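Local coordinates for Thiol:disulfide interchange protein dsbA-like (Escherichia coli, PDB 3C7M) that introduces disulfide bonds into other periplasmic proteins by passing on its own redox-active disulfide, and works with DsbI to form an essential disulfide in AssT, at residues 27-33 against 100-106; 61-65 against 111-117; 168-174 against 188-193. All coordinates share one frame; numbering follows the deposited sequence. Where two conformers were deposited one is given.

In the fold
The three contacts follow the two-part build of a DsbA-like protein, a thioredoxin fold with a helical insertion. Contact 1 sets the active-site turn and the start of helix 30-38 against the C-terminal part of helix 92-106. Contact 2 lies about 14 Å away, centre to centre, and joins the loops before helices 65-81 and 117-128; its segments alternate along the chain with those of contact 1, and the two touch where Tyr27 OH meets Tyr64 N. Redox site and helical insertion are thus knitted together, while contact 3, later in the chain and about 25 Å from contact 1 between centres, packs the C-terminal helix 182-193 on the thioredoxin sheet.

Contact 1: residues 27-33 against 100-106; sequences YACPFCY and YYAAYHD. With CD (cadmium ion), chain F.
Tyr33 and Tyr101 meet because the Tyr33 chi1 of -171° turns CG away from its own N and carries the ring across helix 92-106, over Tyr101 CB and out to Asp106, while Tyr101, whose CG lies beside its own backbone N (chi1 -80°), reaches past it in the opposite direction. Tyr101 CB consequently sits over the centre of the Tyr33 ring, 3.5 Å from the centroid, and Tyr33 CA in turn covers the Tyr101 ring. The two ring planes are near parallel but slid so far apart that they barely overlap; CH-pi contacts join them. At the far end Tyr33 OH donates to Asp106 OD2 (2.6 Å), meeting the carboxylate on its syn side, and at the other end of its own ring Tyr101 OH continues to Asp36.

His105 is held from two sides. Its NE2 gives a bent bond to Tyr27 O (2.9 Å, N-H...O 137°), and its ND1 binds a cadmium ion at 2.4 Å, together with water and two atoms from outside the two segments; with both nitrogens engaged, the ring's rotation is fixed. CE1 lies 3.3 Å from Pro30 N, so the imidazole rests against the backbone of the CxxC turn. Beside it Ala28 CA lies over the face of Tyr104, and the edge of the Tyr27 ring points to that same ring in an offset edge-to-face pair.

Cys29 SG, at the N-cap, accepts from Cys32 N at 3.4 Å. In this reduced protein the two cysteines carry no disulfide. Tyr33, Tyr101 and His105 form this protein's own aromatic cluster beside them; the CxxC pair at a helix start is typical of the thioredoxin fold.

Contact 2: residues 61-65 against 111-117; sequences KGEYG and WSDGKDP. With CD (cadmium ion), chain C.
Tyr64 drives its hydroxyl into the loop of residues 111-117, and this is the tight part of the contact. Tyr64 OH donates to Trp111 O at 2.5 Å, tilted 23° from the carbonyl plane, and accepts from Asp116 N at 2.9 Å along a fairly straight path (153°). A third, weak bond comes from Gly114 N. One buried oxygen thus ties together one backbone group within the type I' turn 112-115 and one on each flank. The phenol ring is flanked by Trp111 CB at CE2 (3.7 Å) and by Pro117 at CE1, which nears CA at 3.5 Å. Phe120 stacks on the same ring.

The other side is loose and solvent-exposed. Glu63 and Asp113 lie side by side, pointing the same way, with carboxylate planes 61° apart, and a cadmium ion bridges them. In one of its two conformers, Glu63 chelates it through OE1 and OE2 (2.7 and 2.5 Å), whereas Asp113 uses OD1 alone, at 2.2 Å; a water and one atom from outside the two segments also bind. The metal probably offsets the repulsion between these acids. Asp116 OD1 bonds to Ala119 N: a type I' turn followed by an Asp N-cap starts helix 117-128 of the DsbA-like insertion.

Contact 3: residues 168-174 against 188-193; sequences VNGKYLI and LIRELA
The C-terminal helix of the thioredoxin fold, 182-193, packs here on the strand pair 165-168 and 172-174. The short segments 172-174 and 188-193 run nearly antiparallel, at 168°, with axes 10.0 Å apart. Leu192 is the central side chain: its CD1 meets Tyr172 CB at 3.8 Å, Val168 CG2 at 3.9 Å and Ile174 CG1 at 3.9 Å, so a single methyl is shared by three strand residues. With its CG beside the backbone N (chi1 -66°) and the chain extended beyond it, Leu192 projects from the helix against Val168 and Tyr172. Val168 crosses it at about a right angle and uses its second branch, CG1, against Ala193 CB.

One turn earlier on the helix, Leu188 and Ile174 reach toward each other tip to tip, CD2 touching both CG1 and CG2 of Ile174. The CD1 end of Ile174 crosses Ile189 CG1 at 3.8 Å. Val168, Tyr172, Ile174, Leu188, Ile189 and Leu192 are all buried between helix and sheet. The hairpin that carries Val168, Tyr172 and Ile174 contains a classic beta bulge, in which Lys171 and Tyr172 both face Val168 and Val168 O accepts from both their backbone N-H groups. Lys171 CG covers one face of the Tyr172 ring.

The polar rim lies near Leu192 and Ala193. Asn169 ND2 gives its hydrogens to two waters, at 3.0 and 2.9 Å, which donate in turn to Ala193 O and Leu192 O, while Asn169 OD1 accepts from Thr20 N.

Contact 1: residues 27-33 against 100-106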
loop_
_atom_site.group_PDB
_atom_site.type_symbol
_atom_site.label_atom_id
_atom_site.label_comp_id
_atom_site.label_asym_id
_atom_site.label_seq_id
_atom_site.Cartn_x
_atom_site.Cartn_y
_atom_site.Cartn_z
ATOM N N TYR A 27 7.274 -2.735 0.892
ATOM C CA TYR A 27 8.388 -2.034 0.260
ATOM C C TYR A 27 9.410 -3.031 -0.325
ATOM O O TYR A 27 10.104 -2.724 -1.302
ATOM C CB TYR A 27 9.074 -1.099 1.270
ATOM C CG TYR A 27 9.985 -1.830 2.233
ATOM C CD1 TYR A 27 9.473 -2.489 3.350
ATOM C CD2 TYR A 27 11.360 -1.883 2.007
ATOM C CE1 TYR A 27 10.307 -3.187 4.220
ATOM C CE2 TYR A 27 12.197 -2.567 2.871
ATOM C CZ TYR A 27 11.672 -3.214 3.966
ATOM O OH TYR A 27 12.516 -3.879 4.817
ATOM N N ALA A 28 9.497 -4.219 0.278
ATOM C CA ALA A 28 10.535 -5.198 -0.069
ATOM C C ALA A 28 10.114 -6.169 -1.173
ATOM O O ALA A 28 10.858 -7.094 -1.519
ATOM C CB ALA A 28 10.971 -5.952 1.170
ATOM N N CYS A 29 8.931 -5.953 -1.734
ATOM C CA CYS A 29 8.404 -6.877 -2.731
ATOM C C CYS A 29 8.637 -6.345 -4.141
ATOM O O CYS A 29 8.151 -5.268 -4.487
ATOM C CB CYS A 29 6.920 -7.131 -2.500
ATOM S SG CYS A 29 6.177 -8.072 -3.856
ATOM N N PRO A 30 9.383 -7.105 -4.969
ATOM C CA PRO A 30 9.701 -6.604 -6.310
ATOM C C PRO A 30 8.478 -6.412 -7.222
ATOM O O PRO A 30 8.446 -5.460 -8.011
ATOM C CB PRO A 30 10.646 -7.668 -6.873
ATOM C CG PRO A 30 10.328 -8.899 -6.114
ATOM C CD PRO A 30 9.966 -8.438 -4.726
ATOM N N PHE A 31 7.494 -7.305 -7.114
ATOM C CA PHE A 31 6.267 -7.181 -7.898
ATOM C C PHE A 31 5.412 -5.984 -7.467
ATOM O O PHE A 31 4.786 -5.337 -8.306
ATOM C CB PHE A 31 5.464 -8.486 -7.889
ATOM C CG PHE A 31 5.898 -9.473 -8.947
ATOM C CD1 PHE A 31 5.348 -9.426 -10.225
ATOM C CD2 PHE A 31 6.852 -10.447 -8.665
ATOM C CE1 PHE A 31 5.743 -10.334 -11.209
ATOM C CE2 PHE A 31 7.255 -11.358 -9.640
ATOM C CZ PHE A 31 6.697 -11.300 -10.915
ATOM N N CYS A 32 5.412 -5.667 -6.172
ATOM C CA CYS A 32 4.744 -4.452 -5.698
ATOM C C CYS A 32 5.315 -3.218 -6.393
ATOM O O CYS A 32 4.572 -2.351 -6.830
ATOM C CB CYS A 32 4.853 -4.299 -4.182
ATOM S SG CYS A 32 3.835 -5.471 -3.271
ATOM N N TYR A 33 6.641 -3.163 -6.512
ATOM C CA TYR A 33 7.314 -2.066 -7.202
ATOM C C TYR A 33 6.902 -2.040 -8.677
ATOM O O TYR A 33 6.530 -0.991 -9.203
ATOM C CB TYR A 33 8.831 -2.235 -7.051
ATOM C CG TYR A 33 9.703 -1.085 -7.519
ATOM C CD1 TYR A 33 9.179 0.191 -7.781
ATOM C CD2 TYR A 33 11.078 -1.267 -7.653
ATOM C CE1 TYR A 33 10.014 1.247 -8.186
ATOM C CE2 TYR A 33 11.917 -0.225 -8.050
ATOM C CZ TYR A 33 11.385 1.024 -8.315
ATOM O OH TYR A 33 12.223 2.049 -8.703
ATOM N N TYR A 100 11.791 4.251 -1.025
ATOM C CA TYR A 100 12.093 2.921 -0.497
ATOM C C TYR A 100 12.219 1.882 -1.593
ATOM O O TYR A 100 13.113 1.049 -1.547
ATOM C CB TYR A 100 11.060 2.470 0.545
ATOM C CG TYR A 100 11.225 3.171 1.870
ATOM C CD1 TYR A 100 12.454 3.184 2.528
ATOM C CD2 TYR A 100 10.150 3.814 2.472
ATOM C CE1 TYR A 100 12.608 3.834 3.756
ATOM C CE2 TYR A 100 10.290 4.461 3.688
ATOM C CZ TYR A 100 11.523 4.466 4.332
ATOM O OH TYR A 100 11.650 5.118 5.543
ATOM N N TYR A 101 11.324 1.921 -2.575
ATOM C CA TYR A 101 11.428 0.980 -3.676
ATOM C C TYR A 101 12.768 1.156 -4.402
ATOM O O TYR A 101 13.452 0.170 -4.680
ATOM C CB TYR A 101 10.295 1.197 -4.674
ATOM C CG TYR A 101 8.937 0.610 -4.343
ATOM C CD1 TYR A 101 8.796 -0.614 -3.669
ATOM C CD2 TYR A 101 7.787 1.259 -4.778
ATOM C CE1 TYR A 101 7.523 -1.151 -3.416
ATOM C CE2 TYR A 101 6.530 0.741 -4.534
ATOM C CZ TYR A 101 6.401 -0.463 -3.858
ATOM O OH TYR A 101 5.141 -0.979 -3.629
ATOM N N ALA A 102 13.139 2.403 -4.694
ATOM C CA ALA A 102 14.404 2.670 -5.395
ATOM C C ALA A 102 15.600 2.222 -4.561
ATOM O O ALA A 102 16.512 1.567 -5.073
ATOM C CB ALA A 102 14.527 4.137 -5.777
ATOM N N ALA A 103 15.593 2.560 -3.275
ATOM C CA ALA A 103 16.705 2.192 -2.398
ATOM C C ALA A 103 16.857 0.676 -2.306
ATOM O O ALA A 103 17.939 0.146 -2.528
ATOM C CB ALA A 103 16.533 2.815 -1.006
ATOM N N TYR A 104 15.769 -0.016 -1.985
ATOM C CA TYR A 104 15.809 -1.454 -1.772
ATOM C C TYR A 104 16.073 -2.246 -3.059
ATOM O O TYR A 104 16.940 -3.113 -3.077
ATOM C CB TYR A 104 14.514 -1.929 -1.091
ATOM C CG TYR A 104 14.514 -3.398 -0.748
ATOM C CD1 TYR A 104 14.158 -4.345 -1.703
ATOM C CD2 TYR A 104 14.871 -3.841 0.518
ATOM C CE1 TYR A 104 14.157 -5.704 -1.411
ATOM C CE2 TYR A 104 14.877 -5.202 0.830
ATOM C CZ TYR A 104 14.519 -6.126 -0.143
ATOM O OH TYR A 104 14.516 -7.478 0.142
ATOM N N HIS A 105 15.315 -1.953 -4.112
ATOM C CA HIS A 105 15.338 -2.768 -5.327
ATOM C C HIS A 105 16.362 -2.317 -6.352
ATOM O O HIS A 105 17.003 -3.153 -6.988
ATOM C CB HIS A 105 13.940 -2.842 -5.951
ATOM C CG HIS A 105 12.919 -3.466 -5.051
ATOM N ND1 HIS A 105 12.836 -4.827 -4.848
ATOM C CD2 HIS A 105 11.954 -2.913 -4.280
ATOM C CE1 HIS A 105 11.858 -5.087 -3.998
ATOM N NE2 HIS A 105 11.304 -3.940 -3.640
ATOM N N ASP A 106 16.502 -1.011 -6.534
ATOM C CA ASP A 106 17.429 -0.508 -7.549
ATOM C C ASP A 106 18.847 -0.395 -7.002
ATOM O O ASP A 106 19.807 -0.746 -7.691
ATOM C CB ASP A 106 16.950 0.825 -8.125
ATOM C CG ASP A 106 15.571 0.729 -8.773
ATOM O OD1 ASP A 106 15.224 -0.339 -9.319
ATOM O OD2 ASP A 106 14.830 1.731 -8.723
HETATM CD CD CD F . 14.376 -6.491 -5.650
HETATM O O HOH W 1 14.481 -6.356 -7.995
#

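Contact 2: residues 61-65 against 111-117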
loop_
_atom_site.group_PDB
_atom_site.type_symbol
_atom_site.label_atom_id
_atom_site.label_comp_id
_atom_site.label_asym_id
_atom_site.label_seq_id
_atom_site.Cartn_x
_atom_site.Cartn_y
_atom_site.Cartn_z
ATOM N N LYS A 61 7.171 -8.421 6.330
ATOM C CA LYS A 61 8.141 -8.695 5.276
ATOM C C LYS A 61 9.333 -7.748 5.356
ATOM O O LYS A 61 9.172 -6.547 5.590
ATOM C CB LYS A 61 7.470 -8.604 3.899
ATOM C CG LYS A 61 8.336 -9.123 2.762
ATOM C CD LYS A 61 7.679 -8.952 1.396
ATOM C CE LYS A 61 6.666 -10.048 1.093
ATOM N NZ LYS A 61 7.312 -11.390 0.959
ATOM N N GLY A 62 10.532 -8.291 5.158
ATOM C CA GLY A 62 11.741 -7.491 5.185
ATOM C C GLY A 62 12.191 -7.129 6.583
ATOM O O GLY A 62 11.447 -7.285 7.562
ATOM N N GLU A 63 13.421 -6.645 6.684
ATOM C CA GLU A 63 13.998 -6.326 7.982
ATOM C C GLU A 63 13.381 -5.078 8.620
ATOM O O GLU A 63 13.419 -4.921 9.841
ATOM C CB GLU A 63 15.521 -6.230 7.882
ATOM C CG GLU A 63 16.162 -7.601 7.740
ATOM C CD GLU A 63 17.541 -7.583 7.109
ATOM O OE1 GLU A 63 17.773 -6.822 6.140
ATOM O OE2 GLU A 63 18.398 -8.370 7.560
ATOM N N TYR A 64 12.781 -4.222 7.789
ATOM C CA TYR A 64 12.247 -2.938 8.251
ATOM C C TYR A 64 10.756 -2.767 7.988
ATOM O O TYR A 64 10.264 -1.644 7.882
ATOM C CB TYR A 64 13.035 -1.800 7.606
ATOM C CG TYR A 64 14.455 -1.706 8.105
ATOM C CD1 TYR A 64 14.719 -1.266 9.395
ATOM C CD2 TYR A 64 15.530 -2.055 7.287
ATOM C CE1 TYR A 64 16.014 -1.170 9.868
ATOM C CE2 TYR A 64 16.841 -1.957 7.752
ATOM C CZ TYR A 64 17.065 -1.514 9.039
ATOM O OH TYR A 64 18.346 -1.408 9.530
ATOM N N GLY A 65 10.038 -3.884 7.903
ATOM C CA GLY A 65 8.590 -3.848 7.675
ATOM C C GLY A 65 7.836 -2.968 8.662
ATOM O O GLY A 65 6.919 -2.242 8.274
ATOM N N TRP A 111 20.505 -0.971 4.723
ATOM C CA TRP A 111 20.627 -0.206 5.967
ATOM C C TRP A 111 21.110 -1.078 7.131
ATOM O O TRP A 111 20.499 -1.091 8.201
ATOM C CB TRP A 111 19.283 0.433 6.355
ATOM C CG TRP A 111 18.614 1.271 5.292
ATOM C CD1 TRP A 111 18.741 2.627 5.106
ATOM C CD2 TRP A 111 17.666 0.820 4.318
ATOM N NE1 TRP A 111 17.949 3.033 4.059
ATOM C CE2 TRP A 111 17.276 1.949 3.557
ATOM C CE3 TRP A 111 17.111 -0.427 4.006
ATOM C CZ2 TRP A 111 16.356 1.865 2.506
ATOM C CZ3 TRP A 111 16.189 -0.513 2.962
ATOM C CH2 TRP A 111 15.830 0.629 2.219
ATOM N N SER A 112 22.187 -1.830 6.918
ATOM C CA SER A 112 22.776 -2.652 7.993
ATOM C C SER A 112 21.839 -3.744 8.530
ATOM O O SER A 112 21.929 -4.157 9.696
ATOM C CB SER A 112 23.284 -1.763 9.138
ATOM O OG SER A 112 24.290 -0.877 8.676
ATOM N N ASP A 113 20.929 -4.201 7.674
ATOM C CA ASP A 113 20.181 -5.440 7.898
ATOM C C ASP A 113 19.410 -5.501 9.203
ATOM O O ASP A 113 19.497 -6.476 9.956
ATOM C CB ASP A 113 21.120 -6.633 7.759
ATOM C CG ASP A 113 21.810 -6.646 6.428
ATOM O OD1 ASP A 113 21.160 -6.997 5.421
ATOM O OD2 ASP A 113 22.997 -6.269 6.384
ATOM N N GLY A 114 18.647 -4.446 9.456
ATOM C CA GLY A 114 17.796 -4.384 10.632
ATOM C C GLY A 114 18.397 -3.589 11.773
ATOM O O GLY A 114 17.665 -3.115 12.647
ATOM N N LYS A 115 19.722 -3.419 11.763
ATOM C CA LYS A 115 20.420 -2.806 12.897
ATOM C C LYS A 115 20.495 -1.275 12.870
ATOM O O LYS A 115 21.035 -0.647 13.796
ATOM C CB LYS A 115 21.807 -3.443 13.079
ATOM C CG LYS A 115 21.740 -4.921 13.506
ATOM C CD LYS A 115 23.116 -5.536 13.655
ATOM C CE LYS A 115 23.012 -6.918 14.283
ATOM N NZ LYS A 115 24.361 -7.488 14.576
ATOM N N ASP A 116 19.936 -0.662 11.829
ATOM C CA ASP A 116 19.991 0.794 11.696
ATOM C C ASP A 116 18.635 1.366 11.274
ATOM O O ASP A 116 18.509 1.940 10.185
ATOM C CB ASP A 116 21.093 1.186 10.704
ATOM C CG ASP A 116 21.512 2.651 10.819
ATOM O OD1 ASP A 116 20.867 3.435 11.554
ATOM O OD2 ASP A 116 22.499 3.023 10.153
ATOM N N PRO A 117 17.611 1.224 12.139
ATOM C CA PRO A 117 16.291 1.736 11.775
ATOM C C PRO A 117 16.261 3.247 11.571
ATOM O O PRO A 117 15.442 3.730 10.784
ATOM C CB PRO A 117 15.408 1.325 12.957
ATOM C CG PRO A 117 16.363 1.146 14.102
ATOM C CD PRO A 117 17.607 0.591 13.471
HETATM CD CD CD C . 19.599 -8.614 5.323
HETATM O O HOH W 2 21.295 -9.434 3.622
#

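Contact 3: residues 168-174 against 188-193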
loop_
_atom_site.group_PDB
_atom_site.type_symbol
_atom_site.label_atom_id
_atom_site.label_comp_id
_atom_site.label_asym_id
_atom_site.label_seq_id
_atom_site.Cartn_x
_atom_site.Cartn_y
_atom_site.Cartn_z
ATOM N N VAL A 168 -11.169 -5.555 -3.429
ATOM C CA VAL A 168 -12.302 -4.666 -3.641
ATOM C C VAL A 168 -13.325 -4.860 -2.535
ATOM O O VAL A 168 -13.776 -5.989 -2.289
ATOM C CB VAL A 168 -12.970 -4.921 -5.018
ATOM C CG1 VAL A 168 -14.125 -3.958 -5.251
ATOM C CG2 VAL A 168 -11.946 -4.790 -6.137
ATOM N N ASN A 169 -13.662 -3.754 -1.872
ATOM C CA ASN A 169 -14.674 -3.709 -0.807
ATOM C C ASN A 169 -14.430 -4.680 0.341
ATOM O O ASN A 169 -15.373 -5.171 0.977
ATOM C CB ASN A 169 -16.081 -3.856 -1.398
ATOM C CG ASN A 169 -16.458 -2.670 -2.246
ATOM O OD1 ASN A 169 -15.838 -1.609 -2.154
ATOM N ND2 ASN A 169 -17.478 -2.836 -3.079
ATOM N N GLY A 170 -13.152 -4.941 0.598
ATOM C CA GLY A 170 -12.725 -5.850 1.659
ATOM C C GLY A 170 -13.000 -7.323 1.417
ATOM O O GLY A 170 -12.658 -8.148 2.250
ATOM N N LYS A 171 -13.570 -7.669 0.261
ATOM C CA LYS A 171 -14.126 -9.009 0.043
ATOM C C LYS A 171 -13.527 -9.753 -1.147
ATOM O O LYS A 171 -13.310 -10.967 -1.090
ATOM C CB LYS A 171 -15.652 -8.915 -0.102
ATOM C CG LYS A 171 -16.370 -10.220 -0.423
ATOM C CD LYS A 171 -17.875 -10.053 -0.306
ATOM C CE LYS A 171 -18.598 -11.356 -0.609
ATOM N NZ LYS A 171 -20.070 -11.195 -0.466
ATOM N N TYR A 172 -13.259 -9.026 -2.227
ATOM C CA TYR A 172 -12.869 -9.661 -3.482
ATOM C C TYR A 172 -11.406 -9.415 -3.776
ATOM O O TYR A 172 -11.014 -8.293 -4.083
ATOM C CB TYR A 172 -13.751 -9.149 -4.630
ATOM C CG TYR A 172 -15.228 -9.355 -4.366
ATOM C CD1 TYR A 172 -15.807 -10.619 -4.507
ATOM C CD2 TYR A 172 -16.039 -8.296 -3.962
ATOM C CE1 TYR A 172 -17.164 -10.823 -4.252
ATOM C CE2 TYR A 172 -17.404 -8.492 -3.701
ATOM C CZ TYR A 172 -17.950 -9.761 -3.852
ATOM O OH TYR A 172 -19.296 -9.963 -3.610
ATOM N N LEU A 173 -10.606 -10.472 -3.666
ATOM C CA LEU A 173 -9.175 -10.397 -3.903
ATOM C C LEU A 173 -8.849 -10.737 -5.355
ATOM O O LEU A 173 -9.086 -11.858 -5.826
ATOM C CB LEU A 173 -8.424 -11.336 -2.947
ATOM C CG LEU A 173 -6.917 -11.553 -3.148
ATOM C CD1 LEU A 173 -6.142 -10.251 -3.209
ATOM C CD2 LEU A 173 -6.351 -12.417 -2.032
ATOM N N ILE A 174 -8.294 -9.768 -6.070
ATOM C CA ILE A 174 -7.868 -10.023 -7.440
ATOM C C ILE A 174 -6.639 -10.936 -7.457
ATOM O O ILE A 174 -5.772 -10.826 -6.593
ATOM C CB ILE A 174 -7.590 -8.699 -8.180
ATOM C CG1 ILE A 174 -8.893 -7.888 -8.260
ATOM C CG2 ILE A 174 -6.970 -8.951 -9.569
ATOM C CD1 ILE A 174 -8.727 -6.450 -8.728
ATOM N N LEU A 188 -12.457 -5.114 -14.266
ATOM C CA LEU A 188 -12.663 -6.116 -13.219
ATOM C C LEU A 188 -13.074 -5.468 -11.903
ATOM O O LEU A 188 -14.028 -5.913 -11.263
ATOM C CB LEU A 188 -11.409 -6.971 -13.025
ATOM C CG LEU A 188 -11.393 -7.958 -11.852
ATOM C CD1 LEU A 188 -12.552 -8.953 -11.914
ATOM C CD2 LEU A 188 -10.071 -8.687 -11.834
ATOM N N ILE A 189 -12.363 -4.411 -11.509
ATOM C CA ILE A 189 -12.675 -3.711 -10.262
ATOM C C ILE A 189 -14.115 -3.192 -10.249
ATOM O O ILE A 189 -14.804 -3.281 -9.231
ATOM C CB ILE A 189 -11.667 -2.570 -9.961
ATOM C CG1 ILE A 189 -10.308 -3.149 -9.568
ATOM C CG2 ILE A 189 -12.188 -1.656 -8.846
ATOM C CD1 ILE A 189 -9.179 -2.147 -9.695
ATOM N N ARG A 190 -14.555 -2.644 -11.380
ATOM C CA ARG A 190 -15.926 -2.154 -11.506
ATOM C C ARG A 190 -16.948 -3.260 -11.352
ATOM O O ARG A 190 -17.966 -3.070 -10.683
ATOM C CB ARG A 190 -16.127 -1.433 -12.834
ATOM C CG ARG A 190 -15.345 -0.171 -12.879
ATOM C CD ARG A 190 -15.903 0.821 -13.841
ATOM N NE ARG A 190 -15.250 2.094 -13.595
ATOM C CZ ARG A 190 -15.767 3.072 -12.864
ATOM N NH1 ARG A 190 -16.980 2.949 -12.331
ATOM N NH2 ARG A 190 -15.071 4.183 -12.686
ATOM N N GLU A 191 -16.666 -4.408 -11.965
ATOM C CA GLU A 191 -17.548 -5.584 -11.857
ATOM C C GLU A 191 -17.645 -6.029 -10.396
ATOM O O GLU A 191 -18.742 -6.256 -9.878
ATOM C CB GLU A 191 -17.058 -6.740 -12.732
ATOM C CG GLU A 191 -17.827 -8.049 -12.475
ATOM C CD GLU A 191 -17.741 -9.057 -13.608
ATOM O OE1 GLU A 191 -17.033 -8.803 -14.604
ATOM O OE2 GLU A 191 -18.400 -10.115 -13.496
ATOM N N LEU A 192 -16.498 -6.107 -9.729
ATOM C CA LEU A 192 -16.453 -6.537 -8.332
ATOM C C LEU A 192 -17.158 -5.566 -7.401
ATOM O O LEU A 192 -17.818 -5.985 -6.442
ATOM C CB LEU A 192 -15.004 -6.760 -7.879
ATOM C CG LEU A 192 -14.280 -7.920 -8.574
ATOM C CD1 LEU A 192 -12.819 -8.007 -8.141
ATOM C CD2 LEU A 192 -15.014 -9.247 -8.336
ATOM N N ALA A 193 -17.025 -4.272 -7.691
ATOM C CA ALA A 193 -17.609 -3.217 -6.864
ATOM C C ALA A 193 -19.128 -3.131 -7.002
ATOM O O ALA A 193 -19.795 -2.527 -6.155
ATOM C CB ALA A 193 -16.972 -1.872 -7.182
HETATM O O HOH W 3 -19.201 -0.700 -4.262
HETATM O O HOH W 4 -18.709 -5.365 -3.898
#